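Vacuolar protein sorting-associated protein 54 (Mus musculus, PDB 3N1E) probably acts, as a subunit of the GARP tethering complex, in retrograde transport from endosomes to the trans-Golgi network, this chain being its C-terminal domain. Local coordinates at residues 45-58 with 108-122. Sequence-based numbering, arbitrary orientation.
Sequences VKAPVPSPCFRNIC and QNGLVTADVAFYTGN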
loop_
_atom_site.group_PDB
_atom_site.type_symbol
_atom_site.label_atom_id
_atom_site.label_comp_id
_atom_site.label_asym_id
_atom_site.label_seq_id
_atom_site.Cartn_x
_atom_site.Cartn_y
_atom_site.Cartn_z
ATOM N N VAL A 45 12.352 10.332 12.724
ATOM C CA VAL A 45 12.125 11.438 11.810
ATOM C C VAL A 45 13.392 12.301 11.734
ATOM O O VAL A 45 13.735 12.981 12.704
ATOM C CB VAL A 45 10.889 12.235 12.244
ATOM C CG1 VAL A 45 10.614 13.423 11.256
ATOM C CG2 VAL A 45 9.678 11.304 12.283
ATOM N N LYS A 46 14.071 12.245 10.590
ATOM C CA LYS A 46 15.260 13.078 10.335
ATOM C C LYS A 46 15.549 13.144 8.840
ATOM O O LYS A 46 15.094 12.291 8.058
ATOM C CB LYS A 46 16.462 12.520 11.093
ATOM C CG LYS A 46 16.832 11.124 10.636
ATOM C CD LYS A 46 18.039 10.597 11.397
ATOM C CE LYS A 46 18.694 9.445 10.646
ATOM N NZ LYS A 46 18.128 8.114 11.002
ATOM N N ALA A 47 16.327 14.152 8.452
ATOM C CA ALA A 47 16.854 14.239 7.105
ATOM C C ALA A 47 18.042 13.285 6.967
ATOM O O ALA A 47 18.707 12.994 7.960
ATOM C CB ALA A 47 17.265 15.680 6.819
ATOM N N PRO A 48 18.342 12.837 5.739
ATOM C CA PRO A 48 17.695 13.249 4.487
ATOM C C PRO A 48 16.444 12.442 4.143
ATOM O O PRO A 48 16.205 11.397 4.738
ATOM C CB PRO A 48 18.782 12.981 3.447
ATOM C CG PRO A 48 19.455 11.741 3.984
ATOM C CD PRO A 48 19.467 11.908 5.488
ATOM N N VAL A 49 15.661 12.969 3.200
ATOM C CA VAL A 49 14.427 12.342 2.716
ATOM C C VAL A 49 14.669 12.037 1.233
ATOM O O VAL A 49 15.160 12.905 0.501
ATOM C CB VAL A 49 13.212 13.277 2.876
ATOM C CG1 VAL A 49 11.987 12.800 2.053
ATOM C CG2 VAL A 49 12.824 13.397 4.350
ATOM N N PRO A 50 14.299 10.819 0.783
ATOM C CA PRO A 50 13.609 9.802 1.593
ATOM C C PRO A 50 14.492 9.113 2.638
ATOM O O PRO A 50 15.657 8.849 2.359
ATOM C CB PRO A 50 13.145 8.778 0.563
ATOM C CG PRO A 50 14.160 8.927 -0.591
ATOM C CD PRO A 50 14.493 10.394 -0.624
ATOM N N SER A 51 13.933 8.866 3.818
ATOM C CA SER A 51 14.634 8.153 4.887
ATOM C C SER A 51 14.914 6.700 4.452
ATOM O O SER A 51 14.246 6.162 3.557
ATOM C CB SER A 51 13.754 8.145 6.141
ATOM O OG SER A 51 12.529 7.472 5.849
ATOM N N PRO A 52 15.882 6.041 5.102
ATOM C CA PRO A 52 16.087 4.620 4.770
ATOM C C PRO A 52 14.805 3.777 4.904
ATOM O O PRO A 52 14.556 2.898 4.039
ATOM C CB PRO A 52 17.151 4.181 5.791
ATOM C CG PRO A 52 17.920 5.443 6.069
ATOM C CD PRO A 52 16.906 6.556 6.041
ATOM N N CYS A 53 14.004 4.032 5.946
ATOM C CA CYS A 53 12.768 3.305 6.178
ATOM C C CYS A 53 11.866 3.427 4.946
ATOM O O CYS A 53 11.389 2.420 4.406
ATOM C CB CYS A 53 12.034 3.873 7.414
ATOM S SG CYS A 53 10.477 3.136 7.725
ATOM N N PHE A 54 11.646 4.664 4.506
ATOM C CA PHE A 54 10.739 4.893 3.371
ATOM C C PHE A 54 11.314 4.394 2.054
ATOM O O PHE A 54 10.553 3.926 1.180
ATOM C CB PHE A 54 10.332 6.363 3.266
ATOM C CG PHE A 54 9.240 6.768 4.220
ATOM C CD1 PHE A 54 9.340 6.528 5.590
ATOM C CD2 PHE A 54 8.106 7.401 3.750
ATOM C CE1 PHE A 54 8.296 6.907 6.468
ATOM C CE2 PHE A 54 7.073 7.800 4.630
ATOM C CZ PHE A 54 7.193 7.555 5.979
ATOM N N ARG A 55 12.649 4.458 1.892
ATOM C CA ARG A 55 13.238 3.878 0.673
ATOM C C ARG A 55 12.949 2.380 0.588
ATOM O O ARG A 55 12.611 1.858 -0.474
ATOM C CB ARG A 55 14.759 4.118 0.593
ATOM C CG ARG A 55 15.121 5.572 0.436
ATOM C CD ARG A 55 16.603 5.759 0.020
ATOM N NE ARG A 55 17.577 5.131 0.925
ATOM C CZ ARG A 55 18.157 5.700 1.997
ATOM N NH1 ARG A 55 17.829 6.918 2.438
ATOM N NH2 ARG A 55 19.079 5.016 2.661
ATOM N N ASN A 56 13.069 1.710 1.732
ATOM C CA ASN A 56 12.849 0.273 1.774
ATOM C C ASN A 56 11.395 -0.082 1.550
ATOM O O ASN A 56 11.105 -0.961 0.738
ATOM C CB ASN A 56 13.366 -0.298 3.084
ATOM C CG ASN A 56 14.848 -0.432 3.081
ATOM O OD1 ASN A 56 15.427 -0.982 2.136
ATOM N ND2 ASN A 56 15.491 0.073 4.127
ATOM N N ILE A 57 10.480 0.619 2.226
ATOM C CA ILE A 57 9.039 0.425 2.024
ATOM C C ILE A 57 8.719 0.595 0.529
ATOM O O ILE A 57 8.097 -0.266 -0.107
ATOM C CB ILE A 57 8.218 1.435 2.862
ATOM C CG1 ILE A 57 8.289 1.057 4.352
ATOM C CG2 ILE A 57 6.739 1.487 2.382
ATOM C CD1 ILE A 57 7.800 2.141 5.313
ATOM N N CYS A 58 9.179 1.692 -0.048
ATOM C CA CYS A 58 8.832 1.959 -1.449
ATOM C C CYS A 58 9.457 0.962 -2.414
ATOM O O CYS A 58 8.808 0.590 -3.398
ATOM C CB CYS A 58 9.171 3.400 -1.840
ATOM S SG CYS A 58 8.110 4.577 -0.942
ATOM N N GLN A 108 9.744 19.002 12.279
ATOM C CA GLN A 108 9.460 17.573 12.382
ATOM C C GLN A 108 8.268 17.149 11.535
ATOM O O GLN A 108 8.347 16.194 10.757
ATOM C CB GLN A 108 9.215 17.174 13.843
ATOM C CG GLN A 108 9.628 15.768 14.108
ATOM C CD GLN A 108 9.313 15.331 15.526
ATOM O OE1 GLN A 108 8.395 15.851 16.159
ATOM N NE2 GLN A 108 10.069 14.352 16.026
ATOM N N ASN A 109 7.155 17.856 11.694
ATOM C CA ASN A 109 5.986 17.633 10.834
ATOM C C ASN A 109 6.402 17.723 9.329
ATOM O O ASN A 109 6.047 16.861 8.524
ATOM C CB ASN A 109 4.931 18.692 11.199
ATOM C CG ASN A 109 3.685 18.656 10.322
ATOM O OD1 ASN A 109 3.074 19.685 10.108
ATOM N ND2 ASN A 109 3.279 17.477 9.856
ATOM N N GLY A 110 7.237 18.715 9.008
ATOM C CA GLY A 110 7.673 18.962 7.619
ATOM C C GLY A 110 8.435 17.773 7.062
ATOM O O GLY A 110 8.259 17.372 5.911
ATOM N N LEU A 111 9.248 17.148 7.908
ATOM C CA LEU A 111 10.043 16.014 7.428
ATOM C C LEU A 111 9.167 14.818 7.143
ATOM O O LEU A 111 9.370 14.110 6.164
ATOM C CB LEU A 111 11.102 15.632 8.464
ATOM C CG LEU A 111 12.325 16.547 8.532
ATOM C CD1 LEU A 111 13.110 16.294 9.839
ATOM C CD2 LEU A 111 13.270 16.364 7.320
ATOM N N VAL A 112 8.172 14.588 8.000
ATOM C CA VAL A 112 7.258 13.494 7.737
ATOM C C VAL A 112 6.457 13.775 6.452
ATOM O O VAL A 112 6.310 12.899 5.614
ATOM C CB VAL A 112 6.339 13.260 8.927
ATOM C CG1 VAL A 112 5.324 12.171 8.594
ATOM C CG2 VAL A 112 7.180 12.867 10.147
ATOM N N THR A 113 5.962 15.005 6.313
ATOM C CA THR A 113 5.229 15.406 5.086
ATOM C C THR A 113 6.067 15.102 3.836
ATOM O O THR A 113 5.552 14.604 2.829
ATOM C CB THR A 113 4.819 16.856 5.158
ATOM O OG1 THR A 113 3.903 16.977 6.267
ATOM C CG2 THR A 113 4.102 17.310 3.847
ATOM N N ALA A 114 7.364 15.384 3.937
ATOM C CA ALA A 114 8.302 15.145 2.829
ATOM C C ALA A 114 8.473 13.631 2.536
ATOM O O ALA A 114 8.455 13.184 1.375
ATOM C CB ALA A 114 9.667 15.779 3.173
ATOM N N ASP A 115 8.668 12.857 3.597
ATOM C CA ASP A 115 8.841 11.395 3.444
ATOM C C ASP A 115 7.550 10.809 2.848
ATOM O O ASP A 115 7.590 9.971 1.950
ATOM C CB ASP A 115 9.194 10.787 4.812
ATOM C CG ASP A 115 10.516 10.001 4.819
ATOM O OD1 ASP A 115 11.182 9.848 3.769
ATOM O OD2 ASP A 115 10.872 9.526 5.933
ATOM N N VAL A 116 6.406 11.282 3.321
ATOM C CA VAL A 116 5.121 10.817 2.795
ATOM C C VAL A 116 4.950 11.229 1.337
ATOM O O VAL A 116 4.426 10.454 0.545
ATOM C CB VAL A 116 3.963 11.325 3.668
ATOM C CG1 VAL A 116 2.614 11.131 2.974
ATOM C CG2 VAL A 116 4.031 10.598 5.013
ATOM N N ALA A 117 5.419 12.415 0.972
ATOM C CA ALA A 117 5.390 12.805 -0.458
ATOM C C ALA A 117 6.204 11.857 -1.342
ATOM O O ALA A 117 5.812 11.579 -2.478
ATOM C CB ALA A 117 5.864 14.229 -0.647
ATOM N N PHE A 118 7.348 11.377 -0.846
ATOM C CA PHE A 118 8.105 10.342 -1.578
ATOM C C PHE A 118 7.269 9.044 -1.745
ATOM O O PHE A 118 7.155 8.493 -2.837
ATOM C CB PHE A 118 9.444 10.077 -0.893
ATOM C CG PHE A 118 10.236 8.977 -1.533
ATOM C CD1 PHE A 118 10.949 9.233 -2.695
ATOM C CD2 PHE A 118 10.250 7.698 -0.987
ATOM C CE1 PHE A 118 11.693 8.213 -3.324
ATOM C CE2 PHE A 118 11.011 6.658 -1.599
ATOM C CZ PHE A 118 11.729 6.929 -2.751
ATOM N N TYR A 119 6.658 8.596 -0.652
ATOM C CA TYR A 119 5.794 7.414 -0.661
ATOM C C TYR A 119 4.652 7.546 -1.654
ATOM O O TYR A 119 4.391 6.636 -2.435
ATOM C CB TYR A 119 5.224 7.184 0.752
ATOM C CG TYR A 119 4.142 6.115 0.837
ATOM C CD1 TYR A 119 2.808 6.449 0.672
ATOM C CD2 TYR A 119 4.476 4.762 1.042
ATOM C CE1 TYR A 119 1.815 5.478 0.731
ATOM C CE2 TYR A 119 3.475 3.788 1.099
ATOM C CZ TYR A 119 2.164 4.172 0.968
ATOM O OH TYR A 119 1.147 3.265 1.025
ATOM N N THR A 120 3.939 8.658 -1.596
ATOM C CA THR A 120 2.772 8.882 -2.460
ATOM C C THR A 120 3.166 8.938 -3.943
ATOM O O THR A 120 2.481 8.360 -4.814
ATOM C CB THR A 120 2.056 10.186 -2.054
ATOM O OG1 THR A 120 1.634 10.103 -0.681
ATOM C CG2 THR A 120 0.863 10.418 -2.910
ATOM N N GLY A 121 4.247 9.663 -4.213
ATOM C CA GLY A 121 4.792 9.800 -5.563
ATOM C C GLY A 121 5.167 8.443 -6.132
ATOM O O GLY A 121 4.796 8.098 -7.276
ATOM N N ASN A 122 5.917 7.665 -5.343
ATOM C CA ASN A 122 6.275 6.328 -5.739
ATOM C C ASN A 122 5.034 5.489 -6.079
ATOM O O ASN A 122 5.021 4.796 -7.115
ATOM C CB ASN A 122 7.036 5.641 -4.592
ATOM C CG ASN A 122 7.474 4.261 -4.962
ATOM O OD1 ASN A 122 6.917 3.253 -4.496
ATOM N ND2 ASN A 122 8.447 4.193 -5.852
HETATM O O HOH W 1 12.390 11.451 8.003
#
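Val45 opens the contact by setting CG1 against Leu111 CB and CG2 against Val112 CG2, each at 3.6 Å, in a helical bundle where the loop before helix 52-68, and then its first turns, pack on helix 107-124; segments 52-58 and 108-122 run nearly parallel. Lys46 starts its side chain away from the helix, and its carbonyl O and Asp115 OD2 each accept from one bridging water. Compact, branched Val49 lies over Ala114, CG1 3.9 Å from its CB. Pro50, after a cis peptide bond, lays CB over one face of the Phe118 ring, 3.6 Å from the centroid, a CH-pi contact suited to proline's compact, rigid, aliphatic ring. Ser51 is the N-cap: OG accepts from Phe54 N and donates to Asp115 OD2 (2.6 Å), while its backbone N reaches the syn lone pair of Asp115 OD1 (2.9 Å, 164°). With Tyr43 OH also bonded to OD2, this buried carboxylate is well satisfied and is probably kept ionised. Phe54 stacks on it, ring and carboxylate planes only 6° apart, and receives Asp115 CB over the same face. One turn on, small, polarisable Cys58 fits between two aromatic side chains; chi1 of -67° keeps SG beside its own backbone N, 3.6 Å from Phe118 CE2 and 4.1 Å from Tyr119 CD2.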